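Local coordinates for coat protein (Tobacco streak virus, PDB 4Y6X) that probably self-assembles into the icosahedral capsid of the virus, and probably also binds the 3' end of the viral RNA and acts in translation initiation and packaging, at residues G114-L117 with L118-D122. Sequence-based numbering, arbitrary orientation.
Sequences GGKL and LNQLD
Gln120 sets its CG beside its own backbone N (chi1 -67°) and runs extended through chi2 (162°), which carries its amide back over the end of the strand to Leu117. The last torsion then turns OE1 toward the backbone: Leu117 N donates to Gln120 OE1 at 3.0 Å, nearly straight at hydrogen, although the donor stands well above the plane of the amide. In the reverse direction, Leu117 O takes the backbone N of Gln120 at 3.0 Å, through a bent bond, and more weakly Leu121 N at 3.4 Å. Leu117 is thus gripped at both its NH and its C=O by the first turn of the short helix 118-121. Glutamine suits this place because its chain spans the turn and its uncharged amide can accept from a main-chain NH.

Lys116 and Gln120 run nearly perpendicular, CG of Lys116 lying 4.0 Å from NE2 of Gln120. The same lysine chain is touched further out by Leu121, whose CD2 lies across it, 3.8 Å from Lys116 CD. A long aliphatic stem fits, packing on its neighbours while the ammonium end heads off from the helix. Leu117 CD1 also comes to 3.8 Å from Gln120 OE1. The branched nonpolar side chains of Leu118 and Leu121 suit packing against Phe48 and Phe64, tying the helix to helix 48-52 and strand 63-73, while the backbone of Lys116 pairs with Phe64. Gly114 and Gly115 take positive phi, easiest for glycine, at the corner before this junction, where strand 107-117, outermost in its jelly-roll sheet within this chain, passes into helix. With a side-chain amide on the NH, and one helix amide with a weaker second on the carbonyl, both main-chain polar groups of Leu117 stay bonded as strand becomes helix.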
loop_
_atom_site.group_PDB
_atom_site.type_symbol
_atom_site.label_atom_id
_atom_site.label_comp_id
_atom_site.label_asym_id
_atom_site.label_seq_id
_atom_site.Cartn_x
_atom_site.Cartn_y
_atom_site.Cartn_z
ATOM N N GLY A 114 -17.625 -14.904 1.929
ATOM C CA GLY A 114 -18.649 -15.268 2.895
ATOM C C GLY A 114 -18.960 -14.317 4.032
ATOM O O GLY A 114 -19.612 -14.695 4.997
ATOM N N GLY A 115 -18.499 -13.076 3.955
ATOM C CA GLY A 115 -18.715 -12.138 5.056
ATOM C C GLY A 115 -17.866 -12.425 6.273
ATOM O O GLY A 115 -18.208 -12.021 7.363
ATOM N N LYS A 116 -16.745 -13.112 6.104
ATOM C CA LYS A 116 -15.950 -13.541 7.226
ATOM C C LYS A 116 -14.944 -12.471 7.648
ATOM O O LYS A 116 -14.584 -11.585 6.852
ATOM C CB LYS A 116 -15.203 -14.822 6.866
ATOM C CG LYS A 116 -16.100 -16.050 6.550
ATOM C CD LYS A 116 -15.176 -17.234 6.275
ATOM C CE LYS A 116 -15.855 -18.534 5.860
ATOM N NZ LYS A 116 -17.283 -18.628 6.234
ATOM N N LEU A 117 -14.426 -12.611 8.864
ATOM C CA LEU A 117 -13.360 -11.756 9.381
ATOM C C LEU A 117 -12.021 -12.325 9.010
ATOM O O LEU A 117 -11.890 -13.501 8.649
ATOM C CB LEU A 117 -13.423 -11.653 10.895
ATOM C CG LEU A 117 -14.500 -10.745 11.536
ATOM C CD1 LEU A 117 -15.891 -11.228 11.211
ATOM C CD2 LEU A 117 -14.343 -10.649 13.052
ATOM N N LEU A 118 -10.999 -11.489 9.105
ATOM C CA LEU A 118 -9.633 -11.888 8.751
ATOM C C LEU A 118 -9.137 -13.128 9.494
ATOM O O LEU A 118 -8.533 -14.016 8.875
ATOM C CB LEU A 118 -8.650 -10.729 8.947
ATOM C CG LEU A 118 -7.210 -11.006 8.460
ATOM C CD1 LEU A 118 -7.156 -11.482 7.000
ATOM C CD2 LEU A 118 -6.345 -9.772 8.647
ATOM N N ASN A 119 -9.416 -13.230 10.786
ATOM C CA ASN A 119 -8.957 -14.383 11.545
ATOM C C ASN A 119 -9.550 -15.694 11.035
ATOM O O ASN A 119 -8.970 -16.751 11.275
ATOM C CB ASN A 119 -9.184 -14.222 13.071
ATOM C CG ASN A 119 -10.626 -13.893 13.433
ATOM O OD1 ASN A 119 -11.551 -14.632 13.117
ATOM N ND2 ASN A 119 -10.815 -12.774 14.116
ATOM N N GLN A 120 -10.689 -15.635 10.343
ATOM C CA GLN A 120 -11.281 -16.822 9.721
ATOM C C GLN A 120 -10.758 -17.119 8.299
ATOM O O GLN A 120 -10.999 -18.197 7.781
ATOM C CB GLN A 120 -12.789 -16.678 9.639
ATOM C CG GLN A 120 -13.567 -16.663 10.927
ATOM C CD GLN A 120 -14.941 -16.073 10.690
ATOM O OE1 GLN A 120 -15.104 -14.859 10.663
ATOM N NE2 GLN A 120 -15.935 -16.933 10.472
ATOM N N LEU A 121 -10.056 -16.176 7.677
ATOM C CA LEU A 121 -9.519 -16.327 6.325
ATOM C C LEU A 121 -7.999 -16.372 6.279
ATOM O O LEU A 121 -7.406 -16.605 5.209
ATOM C CB LEU A 121 -9.981 -15.172 5.457
ATOM C CG LEU A 121 -11.501 -15.021 5.247
ATOM C CD1 LEU A 121 -11.865 -13.687 4.649
ATOM C CD2 LEU A 121 -12.046 -16.131 4.380
ATOM N N ASP A 122 -7.354 -16.190 7.420
ATOM C CA ASP A 122 -5.891 -16.014 7.421
ATOM C C ASP A 122 -5.115 -17.321 7.176
ATOM O O ASP A 122 -3.907 -17.275 7.069
ATOM C CB ASP A 122 -5.379 -15.247 8.649
ATOM C CG ASP A 122 -5.658 -15.954 9.965
ATOM O OD1 ASP A 122 -6.315 -17.026 9.958
ATOM O OD2 ASP A 122 -5.216 -15.417 11.015
#